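Long-range contacts in ferric uptake regulation protein (Pseudomonas aeruginosa PAO1, PDB 6H1C), which probably represses iron-uptake genes by binding DNA when loaded with a divalent metal: residues 1-6 against 17-22; 85-90 against 123-128. The protein carries 2 engineered substitutions. All coordinates share one frame; numbering follows the deposited sequence.

Contact 1 (1-6 against 17-22); sequences MVENSE and PRVKIL. With ZN (zinc ion), chain V.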
# COMPACT_ATOMS: atom_id res chain seq x y z
N MET B 1 -8.27 -3.35 28.82
CA MET B 1 -7.47 -2.25 29.36
C MET B 1 -8.25 -0.93 29.41
O MET B 1 -9.35 -0.85 28.89
CB MET B 1 -6.20 -2.08 28.53
CG MET B 1 -6.39 -2.37 27.06
SD MET B 1 -7.16 -1.01 26.17
CE MET B 1 -6.89 -1.54 24.48
N VAL B 2 -7.66 0.09 30.03
CA VAL B 2 -8.33 1.37 30.23
C VAL B 2 -8.10 2.21 28.98
O VAL B 2 -7.05 2.85 28.82
CB VAL B 2 -7.85 2.07 31.50
CG1 VAL B 2 -7.96 3.59 31.33
CG2 VAL B 2 -8.67 1.61 32.69
N GLU B 3 -9.10 2.22 28.10
CA GLU B 3 -8.95 2.88 26.81
C GLU B 3 -8.51 4.33 26.97
O GLU B 3 -7.68 4.82 26.20
CB GLU B 3 -10.27 2.82 26.03
CG GLU B 3 -10.65 1.42 25.59
CD GLU B 3 -11.11 0.55 26.75
OE1 GLU B 3 -11.67 1.10 27.72
OE2 GLU B 3 -10.92 -0.68 26.68
N ASN B 4 -9.03 5.00 27.99
CA ASN B 4 -8.81 6.44 28.13
C ASN B 4 -7.39 6.75 28.59
O ASN B 4 -6.81 7.76 28.18
CB ASN B 4 -9.84 7.01 29.11
CG ASN B 4 -11.23 6.44 28.89
OD1 ASN B 4 -11.51 5.28 29.22
ND2 ASN B 4 -12.12 7.26 28.33
N SER B 5 -6.83 5.91 29.44
CA SER B 5 -5.41 6.04 29.73
C SER B 5 -4.57 5.75 28.50
O SER B 5 -3.51 6.37 28.30
CB SER B 5 -5.04 5.11 30.88
OG SER B 5 -3.65 5.13 31.12
N GLU B 6 -5.01 4.82 27.66
CA GLU B 6 -4.24 4.50 26.47
C GLU B 6 -4.26 5.66 25.48
O GLU B 6 -3.22 6.05 24.94
CB GLU B 6 -4.77 3.22 25.83
CG GLU B 6 -4.30 1.98 26.54
CD GLU B 6 -2.81 2.02 26.86
OE1 GLU B 6 -2.03 2.59 26.06
OE2 GLU B 6 -2.41 1.49 27.92
N PRO B 17 -15.87 7.79 19.20
CA PRO B 17 -15.45 6.76 18.23
C PRO B 17 -14.12 6.13 18.59
O PRO B 17 -13.96 4.91 18.45
CB PRO B 17 -15.40 7.52 16.91
CG PRO B 17 -15.15 8.94 17.31
CD PRO B 17 -15.89 9.14 18.60
N ARG B 18 -13.15 6.93 19.04
CA ARG B 18 -11.88 6.35 19.44
C ARG B 18 -12.07 5.36 20.59
O ARG B 18 -11.42 4.31 20.62
CB ARG B 18 -10.89 7.46 19.81
CG ARG B 18 -10.54 8.37 18.65
CD ARG B 18 -9.60 9.51 19.07
NE ARG B 18 -9.03 10.18 17.90
CZ ARG B 18 -8.35 11.33 17.92
NH1 ARG B 18 -8.13 11.97 19.06
NH2 ARG B 18 -7.88 11.84 16.78
N VAL B 19 -12.98 5.65 21.52
CA VAL B 19 -13.15 4.72 22.63
C VAL B 19 -13.97 3.50 22.23
O VAL B 19 -13.74 2.40 22.74
CB VAL B 19 -13.77 5.42 23.85
CG1 VAL B 19 -13.81 4.47 25.02
CG2 VAL B 19 -12.98 6.68 24.20
N LYS B 20 -14.94 3.67 21.33
CA LYS B 20 -15.75 2.53 20.94
C LYS B 20 -14.93 1.52 20.15
O LYS B 20 -15.05 0.31 20.36
CB LYS B 20 -16.94 2.98 20.10
CG LYS B 20 -17.94 3.85 20.80
CD LYS B 20 -19.16 4.00 19.91
CE LYS B 20 -20.20 4.95 20.47
NZ LYS B 20 -21.10 5.43 19.38
N ILE B 21 -14.09 2.01 19.23
CA ILE B 21 -13.31 1.11 18.39
C ILE B 21 -12.25 0.39 19.21
O ILE B 21 -11.97 -0.80 18.98
CB ILE B 21 -12.69 1.88 17.22
CG1 ILE B 21 -13.73 2.08 16.12
CG2 ILE B 21 -11.49 1.13 16.70
CD1 ILE B 21 -13.62 3.39 15.36
N LEU B 22 -11.64 1.09 20.17
CA LEU B 22 -10.61 0.48 21.00
C LEU B 22 -11.20 -0.57 21.92
O LEU B 22 -10.58 -1.62 22.16
CB LEU B 22 -9.88 1.55 21.80
CG LEU B 22 -8.69 1.10 22.64
CD1 LEU B 22 -7.67 0.40 21.78
CD2 LEU B 22 -8.06 2.32 23.31
ZN ZN V . -11.83 -2.43 27.15
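Leu22 of helix 16-26 pushes its branched end between the N-terminal arm and the first turn of helix 3-9, and there the packing is tight. Its CD2 lies against the stem of Glu3, 3.5 Å from Glu3 CB, while Leu22 CG sits 3.6 Å from Glu3 CG; the two side chains pass each other at a slant. The other branch, Leu22 CD1, is met by the terminal methyl of Met1, whose CE stands 3.4 Å away, the thioether chain running at about a right angle to the leucine. With its CG anti to the backbone N (chi1 -175°), Leu22 places both methyls across the gap, and Leu7 and Phe61 also touch it. Glu6 adds its CB at a looser 4.2 Å from Leu22 CD2.

Toward Val19 the contact thins out. Val19 CG1 comes no closer than 4.0 Å to Glu3 CB, and Asn4, exposed, reaches Val19 CG2 with ND2 at only 4.3 Å. Both residues also rest on Val14 of the connecting loop.

While CB and CG of Glu3 pack on Leu22, its carboxylate makes no direct contact with 17-22. A bend at chi2 (72°) turns it away from the leucine, and OE2 alone of its two oxygens binds a zinc ion, at 2.0 Å from Glu3 OE2. That zinc bridges Glu3 to Asp26, further along helix 16-26, which also accepts a hydrogen bond from the Met1 amino group, tying the chain start to the second helix. The arrangement is a helix-to-helix apolar seam at the N-terminus of the Fur winged-helix domain, with a two-residue zinc site at its edge.

Contact 2 (85-90 against 123-128); sequences GAHDHM and DANLVL. Engineered in segment 85-90: Ala86 (natural residue His). Engineered in segment 123-128: Ala124 (natural residue His). With ZN (zinc ion), chain Y; ZN (zinc ion), chain X; ZN (zinc ion), chain C; ZN (zinc ion), chain S.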
# COMPACT_ATOMS: atom_id res chain seq x y z
N GLY B 85 2.55 -10.93 20.87
CA GLY B 85 2.19 -11.91 19.86
C GLY B 85 1.97 -11.36 18.46
O GLY B 85 1.71 -12.13 17.53
N ALA B 86 2.10 -10.05 18.27
CA ALA B 86 1.73 -9.42 17.02
C ALA B 86 2.83 -9.43 15.97
O ALA B 86 2.62 -8.88 14.88
CB ALA B 86 1.29 -7.98 17.28
N HIS B 87 3.97 -10.05 16.23
CA HIS B 87 5.12 -9.91 15.35
C HIS B 87 5.61 -11.21 14.75
O HIS B 87 6.60 -11.20 14.01
CB HIS B 87 6.29 -9.25 16.10
CG HIS B 87 5.86 -8.10 16.95
ND1 HIS B 87 5.92 -6.79 16.53
CD2 HIS B 87 5.35 -8.07 18.21
CE1 HIS B 87 5.47 -6.00 17.48
NE2 HIS B 87 5.12 -6.75 18.52
N ASP B 88 4.97 -12.33 15.05
CA ASP B 88 5.46 -13.65 14.64
C ASP B 88 4.27 -14.45 14.11
O ASP B 88 3.38 -14.82 14.88
CB ASP B 88 6.13 -14.37 15.82
CG ASP B 88 7.27 -13.55 16.44
OD1 ASP B 88 8.41 -13.57 15.90
OD2 ASP B 88 7.04 -12.89 17.47
N HIS B 89 4.25 -14.71 12.80
CA HIS B 89 3.09 -15.28 12.15
C HIS B 89 3.55 -16.28 11.11
O HIS B 89 4.57 -16.06 10.45
CB HIS B 89 2.22 -14.21 11.46
CG HIS B 89 1.52 -13.31 12.42
ND1 HIS B 89 2.11 -12.18 12.94
CD2 HIS B 89 0.28 -13.37 12.97
CE1 HIS B 89 1.26 -11.58 13.76
NE2 HIS B 89 0.15 -12.29 13.80
N MET B 90 2.82 -17.38 10.97
CA MET B 90 2.87 -18.23 9.80
C MET B 90 1.60 -17.99 8.99
O MET B 90 0.52 -17.86 9.56
CB MET B 90 2.99 -19.72 10.16
CG MET B 90 3.96 -20.05 11.26
SD MET B 90 4.33 -21.82 11.44
CE MET B 90 2.82 -22.58 10.88
N ASP B 123 12.49 -3.47 17.20
CA ASP B 123 11.30 -4.14 16.72
C ASP B 123 11.67 -5.20 15.69
O ASP B 123 12.58 -5.00 14.88
CB ASP B 123 10.35 -3.12 16.10
CG ASP B 123 8.90 -3.49 16.28
OD1 ASP B 123 8.59 -4.70 16.40
OD2 ASP B 123 8.06 -2.56 16.28
N ALA B 124 10.98 -6.33 15.70
CA ALA B 124 11.23 -7.43 14.79
C ALA B 124 9.93 -7.87 14.15
O ALA B 124 8.88 -7.91 14.79
CB ALA B 124 11.84 -8.63 15.53
N ASN B 125 10.01 -8.21 12.88
CA ASN B 125 8.89 -8.82 12.20
C ASN B 125 9.39 -10.08 11.53
O ASN B 125 10.43 -10.05 10.86
CB ASN B 125 8.27 -7.90 11.18
CG ASN B 125 6.81 -7.72 11.42
OD1 ASN B 125 6.43 -6.88 12.24
ND2 ASN B 125 5.97 -8.54 10.74
N LEU B 126 8.67 -11.16 11.72
CA LEU B 126 9.00 -12.45 11.13
C LEU B 126 7.72 -13.04 10.56
O LEU B 126 6.72 -13.17 11.27
CB LEU B 126 9.60 -13.37 12.18
CG LEU B 126 9.93 -14.78 11.73
CD1 LEU B 126 10.84 -14.77 10.51
CD2 LEU B 126 10.57 -15.51 12.88
N VAL B 127 7.73 -13.35 9.28
CA VAL B 127 6.57 -13.93 8.62
C VAL B 127 7.05 -15.19 7.93
O VAL B 127 8.01 -15.16 7.16
CB VAL B 127 5.91 -12.97 7.62
CG1 VAL B 127 4.92 -13.71 6.78
CG2 VAL B 127 5.17 -11.87 8.36
N LEU B 128 6.38 -16.30 8.21
CA LEU B 128 6.74 -17.60 7.67
C LEU B 128 5.60 -18.04 6.77
O LEU B 128 4.52 -18.38 7.26
CB LEU B 128 6.97 -18.60 8.79
CG LEU B 128 8.03 -18.16 9.79
CD1 LEU B 128 8.27 -19.24 10.85
CD2 LEU B 128 9.30 -17.88 9.04
ZN ZN Y . 6.39 -5.93 14.86
ZN ZN X . 5.70 -3.43 16.12
ZN ZN C . 9.06 -11.72 18.11
ZN ZN S . -1.47 -11.84 15.00
O HOH W 1 4.19 -11.74 11.67
O HOH W 2 7.74 -12.13 19.80
O HOH W 3 9.98 -12.03 16.42
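Strands 88-90 and 123-128 run parallel, 11° apart with axes 4.7 Å from each other, joined by backbone bonds from Leu126 N to His87 O (3.1 Å), His89 N to Leu126 O and Leu128 N to His89 O. They belong to the mixed sheet of the Fur dimerisation domain, which an antiparallel strand of the third subunit extends past 123-128. Asp88, Met90, Leu126 and Leu128 share the face packed on Phe101; Met90 CG rests 4.2 Å from Leu128 CB. Asp88 sends OD2 to a zinc that Glu107 and two waters also bind.

Before the strand, His87 lays its CB 3.2 Å from the carbonyl O of engineered Ala124. The methyl of Ala86, also engineered, lies over the rim of one His87 ring face. With CG anti to the carbonyl carbon (chi1 -43°), His87 turns ND1 to a zinc at 1.9 Å; Asn125 OD1 reaches this ion at a long 2.8 Å, and Asp123 belongs to the same site. On the sheet face opposite Asp88 and Met90, His89 gives NE2 to a zinc completed by His32, Glu80 and Glu100. Its ND1 meets a water suspiciously closely. Leu126 O accepts from His89 N (3.3 Å) and from that water (2.9 Å).

In the fold
Contacts 1 and 2 lie on opposite sides of the chain's centre, with centres 25 Å apart and nearest atoms about 13 Å apart, and they follow one another along the sequence. Contact 1 belongs to the helical DNA-binding half, contact 2 to the sheet through which subunits pair. They do not touch. The zinc site at His89 bridges the two halves of the chain, but contact 1 itself takes no part in it and carries none of its ligands. That four-residue site is consistent with the metal sensing expected of the family. The two-residue zinc site on Glu3 is separate.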